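Local atomic coordinates of GH26C (Muricauda sp. MAR_2010_75, PDB entry 6Q78), a protein that probably hydrolyses internal beta-1,4-mannosidic linkages of mannan-type polysaccharides, as a glycoside hydrolase of family 26. Residues I220-F225 with M265-S270; V291-M296 with V328-L333. All blocks are in the same frame, centred on the assembly; numbering follows the deposited sequence.

Contact 1 of 2, residues I220-F225 with M265-S270; sequences IIFRPF and MLFAFS
Residues 220-223 and 265-269 run side by side as parallel strands, and Phe222 takes part in two of the three backbone bonds that join them. Leu266 N donates to Ile220 O, Phe222 N to Leu266 O and Ala268 N to Phe222 O, all over 2.8 to 2.9 Å. The short strand axes diverge by 33°, the twist expected of a curved sheet. Apolar packing differs on the two faces. On the face carrying Ile220, Phe222, Met265 and Phe267, the Met265 sulfur sits obliquely beside the Phe222 ring in a Met-aromatic contact, SD being 4.7 Å from the ring centroid and 51° off its normal. Pro224 CD lies over the centre of one face of that ring, while Phe267 CE1 approaches its edge, 4.1 Å from Phe222 CD1. Helices 193-208 and 242-259 pack against this face. On the other face Ile221 CG2 meets Ala268 CB at 3.7 Å. The polar interactions gather toward the C-terminal ends. Arg223 bends at chi3 (68°), turning NE off the line of the extended chain, and Ser270 OG lies at the guanidinium edge, in its plane, accepting from Arg223 NH1 at 2.9 Å. NH1 and NH2 also form salt bridges with Asp297 and Glu335, respectively. A water donates to both Pro224 O and Ala268 O, bridging the two segments beyond the Ala268 N to Phe222 O bond. Adjacent parallel strands with a helix between them in the chain, here 242-259, and one sheet face turned to the helices are characteristic of the TIM barrel of this clan.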
loop_
_atom_site.group_PDB
_atom_site.type_symbol
_atom_site.label_atom_id
_atom_site.label_comp_id
_atom_site.label_asym_id
_atom_site.label_seq_id
_atom_site.Cartn_x
_atom_site.Cartn_y
_atom_site.Cartn_z
ATOM N N ILE A 220 2.358 0.848 10.929
ATOM C CA ILE A 220 1.880 0.367 9.645
ATOM C C ILE A 220 1.293 1.513 8.841
ATOM O O ILE A 220 0.716 2.463 9.391
ATOM C CB ILE A 220 0.877 -0.790 9.775
ATOM C CG1 ILE A 220 -0.403 -0.342 10.445
ATOM C CG2 ILE A 220 1.505 -2.038 10.480
ATOM C CD1 ILE A 220 -1.541 -1.321 10.216
ATOM N N ILE A 221 1.419 1.398 7.526
ATOM C CA ILE A 221 0.733 2.299 6.599
ATOM C C ILE A 221 -0.575 1.637 6.206
ATOM O O ILE A 221 -0.581 0.513 5.707
ATOM C CB ILE A 221 1.604 2.560 5.366
ATOM C CG1 ILE A 221 2.939 3.223 5.773
ATOM C CG2 ILE A 221 0.809 3.367 4.330
ATOM C CD1 ILE A 221 3.939 3.262 4.680
ATOM N N PHE A 222 -1.684 2.299 6.488
ATOM C CA PHE A 222 -3.013 1.772 6.204
ATOM C C PHE A 222 -3.565 2.504 4.974
ATOM O O PHE A 222 -3.635 3.756 4.947
ATOM C CB PHE A 222 -3.894 2.002 7.437
ATOM C CG PHE A 222 -5.333 1.534 7.291
ATOM C CD1 PHE A 222 -6.378 2.338 7.755
ATOM C CD2 PHE A 222 -5.637 0.276 6.805
ATOM C CE1 PHE A 222 -7.699 1.891 7.711
ATOM C CE2 PHE A 222 -6.979 -0.149 6.717
ATOM C CZ PHE A 222 -7.973 0.662 7.204
ATOM N N ARG A 223 -3.899 1.720 3.931
ATOM C CA ARG A 223 -4.304 2.228 2.609
ATOM C C ARG A 223 -5.689 1.704 2.266
ATOM O O ARG A 223 -5.806 0.765 1.473
ATOM C CB ARG A 223 -3.275 1.785 1.556
ATOM C CG ARG A 223 -3.480 2.382 0.170
ATOM C CD ARG A 223 -2.294 2.035 -0.723
ATOM N NE ARG A 223 -2.232 0.604 -1.031
ATOM C CZ ARG A 223 -2.742 0.043 -2.131
ATOM N NH1 ARG A 223 -3.385 0.758 -3.053
ATOM N NH2 ARG A 223 -2.586 -1.253 -2.334
ATOM N N PRO A 224 -6.757 2.263 2.845
ATOM C CA PRO A 224 -8.101 1.696 2.667
ATOM C C PRO A 224 -8.806 2.277 1.446
ATOM O O PRO A 224 -8.463 3.363 0.948
ATOM C CB PRO A 224 -8.840 2.176 3.922
ATOM C CG PRO A 224 -8.195 3.541 4.187
ATOM C CD PRO A 224 -6.707 3.338 3.856
ATOM N N PHE A 225 -9.814 1.526 0.973
ATOM C CA PHE A 225 -10.733 2.033 -0.071
ATOM C C PHE A 225 -9.957 2.526 -1.286
ATOM O O PHE A 225 -10.225 3.581 -1.866
ATOM C CB PHE A 225 -11.720 3.078 0.505
ATOM C CG PHE A 225 -12.431 2.570 1.737
ATOM C CD1 PHE A 225 -13.304 1.495 1.612
ATOM C CD2 PHE A 225 -12.200 3.117 2.996
ATOM C CE1 PHE A 225 -13.934 0.966 2.729
ATOM C CE2 PHE A 225 -12.829 2.610 4.121
ATOM C CZ PHE A 225 -13.714 1.535 3.973
ATOM N N MET A 265 -0.139 4.154 13.135
ATOM C CA MET A 265 -0.689 4.109 11.778
ATOM C C MET A 265 -0.399 5.412 11.042
ATOM O O MET A 265 -0.624 6.508 11.574
ATOM C CB MET A 265 -2.212 3.919 11.853
ATOM C CG MET A 265 -2.872 3.382 10.619
ATOM S SD MET A 265 -4.575 2.894 11.067
ATOM C CE MET A 265 -4.481 1.115 11.153
ATOM N N LEU A 266 0.079 5.286 9.810
ATOM C CA LEU A 266 0.063 6.352 8.811
ATOM C C LEU A 266 -1.037 5.990 7.817
ATOM O O LEU A 266 -1.392 4.815 7.660
ATOM C CB LEU A 266 1.396 6.384 8.062
ATOM C CG LEU A 266 2.672 6.653 8.876
ATOM C CD1 LEU A 266 3.889 6.743 7.943
ATOM C CD2 LEU A 266 2.542 7.996 9.626
ATOM N N PHE A 267 -1.611 7.006 7.168
ATOM C CA PHE A 267 -2.765 6.820 6.287
ATOM C C PHE A 267 -2.414 7.154 4.844
ATOM O O PHE A 267 -1.897 8.247 4.565
ATOM C CB PHE A 267 -3.932 7.709 6.757
ATOM C CG PHE A 267 -4.413 7.358 8.127
ATOM C CD1 PHE A 267 -5.372 6.367 8.308
ATOM C CD2 PHE A 267 -3.871 7.972 9.240
ATOM C CE1 PHE A 267 -5.799 5.992 9.596
ATOM C CE2 PHE A 267 -4.293 7.622 10.519
ATOM C CZ PHE A 267 -5.263 6.633 10.677
ATOM N N ALA A 268 -2.722 6.227 3.932
ATOM C CA ALA A 268 -2.371 6.343 2.517
ATOM C C ALA A 268 -3.626 6.365 1.651
ATOM O O ALA A 268 -4.472 5.481 1.756
ATOM C CB ALA A 268 -1.490 5.144 2.107
ATOM N N PHE A 269 -3.698 7.354 0.762
ATOM C CA PHE A 269 -4.786 7.575 -0.181
ATOM C C PHE A 269 -4.286 7.157 -1.556
ATOM O O PHE A 269 -3.245 7.654 -2.006
ATOM C CB PHE A 269 -5.058 9.095 -0.191
ATOM C CG PHE A 269 -6.029 9.584 -1.252
ATOM C CD1 PHE A 269 -7.411 9.473 -1.051
ATOM C CD2 PHE A 269 -5.565 10.247 -2.386
ATOM C CE1 PHE A 269 -8.317 9.978 -2.003
ATOM C CE2 PHE A 269 -6.472 10.750 -3.340
ATOM C CZ PHE A 269 -7.841 10.603 -3.151
ATOM N N SER A 270 -5.023 6.306 -2.262
ATOM C CA SER A 270 -4.522 5.847 -3.565
ATOM C C SER A 270 -5.621 5.488 -4.543
ATOM O O SER A 270 -6.216 4.400 -4.467
ATOM C CB SER A 270 -3.524 4.702 -3.426
ATOM O OG SER A 270 -4.197 3.582 -2.902
HETATM O O HOH W 1 -6.317 4.392 -0.321
#

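Contact 2 of 2, residues V291-M296 with V328-L333; sequences VDIMGM and VKIASL
Lys329 reaches across to the backbone of Val291, where its NZ donates to Val291 O at 2.8 Å. The C=O...NZ angle of 178° puts the ammonium nitrogen nearly in line with the carbonyl bond. A bend at chi2 (-53°) turns CD back, and the rest of the lysine chain is extended, with CD and CE following close to Val291 O. The aliphatic part of the same side chain is used as well: Met294 SD rests 3.9 Å from Lys329 CG.

Beyond this end the strands pair in parallel. Ile330 N donates to Asp292 O at 3.1 Å, and Met294 N to Ile330 O at 2.8 Å. Farther along, the bonds become more bent or longer: Ser332 N to Met294 O, 3.0 Å, has an N-H...O angle of 132°, and Met296 N to Ser332 O measures 3.2 Å. Side chains follow the alternation of the strands. Ile293 CG1 packs on Ile330 CB at 3.8 Å, whereas Met294 and Ala331 lie on the other face, against helix 306-327. That helix completes a right-handed beta-alpha-beta crossover of the barrel; its C-terminus closes in a Schellman motif, with Val328, of positive phi, the first residue past the helix and the one that delivers the chain to Lys329.

The second shell fixes the polar groups. Lys329 NZ also donates to Asp288 O, and the Asp292 carboxylate is held by the backbone N-H groups of Val58 and Phe267. Asp292 OD1 and Lys329 NZ stand 5.3 Å apart, not in direct contact; a water lies between, accepting from NZ and near enough to donate to OD1. Two carbonyls, one water and a nearby carboxylate would together be expected to stabilise a positive charge on this buried lysine.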
loop_
_atom_site.group_PDB
_atom_site.type_symbol
_atom_site.label_atom_id
_atom_site.label_comp_id
_atom_site.label_asym_id
_atom_site.label_seq_id
_atom_site.Cartn_x
_atom_site.Cartn_y
_atom_site.Cartn_z
ATOM N N VAL A 291 -4.611 12.546 5.407
ATOM C CA VAL A 291 -3.785 11.723 4.526
ATOM C C VAL A 291 -2.323 12.018 4.837
ATOM O O VAL A 291 -1.934 13.191 4.903
ATOM C CB VAL A 291 -4.079 12.025 3.046
ATOM C CG1 VAL A 291 -3.063 11.309 2.171
ATOM C CG2 VAL A 291 -5.504 11.609 2.679
ATOM N N ASP A 292 -1.520 10.950 4.988
ATOM C CA ASP A 292 -0.062 11.066 5.146
ATOM C C ASP A 292 0.695 10.746 3.862
ATOM O O ASP A 292 1.728 11.365 3.564
ATOM C CB ASP A 292 0.425 10.072 6.192
ATOM C CG ASP A 292 -0.024 10.426 7.610
ATOM O OD1 ASP A 292 0.283 11.577 8.066
ATOM O OD2 ASP A 292 -0.660 9.558 8.262
ATOM N N ILE A 293 0.224 9.727 3.137
ATOM C CA ILE A 293 0.870 9.238 1.922
ATOM C C ILE A 293 -0.093 9.437 0.760
ATOM O O ILE A 293 -1.238 8.975 0.816
ATOM C CB ILE A 293 1.296 7.769 2.059
ATOM C CG1 ILE A 293 2.452 7.693 3.075
ATOM C CG2 ILE A 293 1.686 7.216 0.658
ATOM C CD1 ILE A 293 2.500 6.440 3.941
ATOM N N MET A 294 0.364 10.138 -0.261
ATOM C CA MET A 294 -0.382 10.310 -1.506
ATOM C C MET A 294 0.140 9.262 -2.466
ATOM O O MET A 294 1.299 9.323 -2.902
ATOM C CB MET A 294 -0.158 11.709 -2.083
ATOM C CG MET A 294 -0.955 12.753 -1.363
ATOM S SD MET A 294 -0.518 14.394 -1.929
ATOM C CE MET A 294 -2.097 15.200 -1.575
ATOM N N GLY A 295 -0.709 8.292 -2.793
ATOM C CA GLY A 295 -0.324 7.211 -3.670
ATOM C C GLY A 295 -1.169 7.142 -4.937
ATOM O O GLY A 295 -2.103 7.921 -5.163
ATOM N N MET A 296 -0.773 6.212 -5.796
ATOM C CA MET A 296 -1.608 5.767 -6.907
ATOM C C MET A 296 -1.183 4.348 -7.250
ATOM O O MET A 296 -0.035 3.952 -7.002
ATOM C CB MET A 296 -1.476 6.653 -8.156
ATOM C CG MET A 296 -0.072 6.547 -8.766
ATOM S SD MET A 296 0.073 7.479 -10.310
ATOM C CE MET A 296 -1.187 6.654 -11.344
ATOM N N VAL A 328 3.553 18.583 1.912
ATOM C CA VAL A 328 4.402 17.887 2.881
ATOM C C VAL A 328 3.852 16.497 3.187
ATOM O O VAL A 328 3.647 16.135 4.348
ATOM C CB VAL A 328 4.666 18.724 4.154
ATOM C CG1 VAL A 328 5.854 18.177 4.891
ATOM C CG2 VAL A 328 4.888 20.194 3.779
ATOM N N LYS A 329 3.600 15.728 2.134
ATOM C CA LYS A 329 3.183 14.331 2.193
ATOM C C LYS A 329 4.298 13.464 1.619
ATOM O O LYS A 329 5.283 13.964 1.071
ATOM C CB LYS A 329 1.902 14.090 1.384
ATOM C CG LYS A 329 0.708 14.994 1.761
ATOM C CD LYS A 329 0.434 14.912 3.241
ATOM C CE LYS A 329 -0.830 15.693 3.594
ATOM N NZ LYS A 329 -0.966 15.795 5.073
ATOM N N ILE A 330 4.126 12.146 1.739
ATOM C CA ILE A 330 5.012 11.185 1.081
ATOM C C ILE A 330 4.285 10.678 -0.162
ATOM O O ILE A 330 3.136 10.209 -0.068
ATOM C CB ILE A 330 5.294 10.003 2.022
ATOM C CG1 ILE A 330 6.071 10.497 3.256
ATOM C CG2 ILE A 330 6.098 8.896 1.319
ATOM C CD1 ILE A 330 5.778 9.611 4.479
ATOM N N ALA A 331 4.944 10.751 -1.327
ATOM C CA ALA A 331 4.329 10.190 -2.529
ATOM C C ALA A 331 4.743 8.729 -2.726
ATOM O O ALA A 331 5.794 8.283 -2.239
ATOM C CB ALA A 331 4.701 11.018 -3.764
ATOM N N SER A 332 3.902 7.974 -3.457
ATOM C CA SER A 332 4.212 6.559 -3.676
ATOM C C SER A 332 3.452 6.018 -4.866
ATOM O O SER A 332 2.322 6.435 -5.135
ATOM C CB SER A 332 3.874 5.692 -2.438
ATOM O OG SER A 332 3.843 4.291 -2.747
ATOM N N LEU A 333 4.088 5.097 -5.604
ATOM C CA LEU A 333 3.359 4.222 -6.526
ATOM C C LEU A 333 3.031 2.982 -5.700
ATOM O O LEU A 333 3.833 2.048 -5.562
ATOM C CB LEU A 333 4.215 3.907 -7.757
ATOM C CG LEU A 333 3.577 2.969 -8.803
ATOM C CD1 LEU A 333 2.295 3.611 -9.395
ATOM C CD2 LEU A 333 4.623 2.711 -9.935
HETATM O O HOH W 2 0.167 14.090 7.046
#

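In the fold
Contact 1 and contact 2 have centres about 9 Å apart and belong to one parallel barrel sheet, in which strand 265-269 lies next to strand 293-298. Two probable backbone hydrogen bonds join them: Phe269 O to Gly295 N, 2.7 Å, and Phe267 O to Asp292 N, 2.8 Å. Packing in the barrel interior skips the intervening strand, since Ile221 CG2 comes within 3.5 Å of Ile293 CD1. The acidic partners of Arg223 lie on the two strands of contact 2, beyond its segments, and so tie contact 1 to it. Tris, probably from the crystallisation liquor, lies about 5 Å from the Arg223 side chain toward the C-terminal strand ends, where TIM-barrel enzymes carry their active sites, consistent with a substrate pocket there.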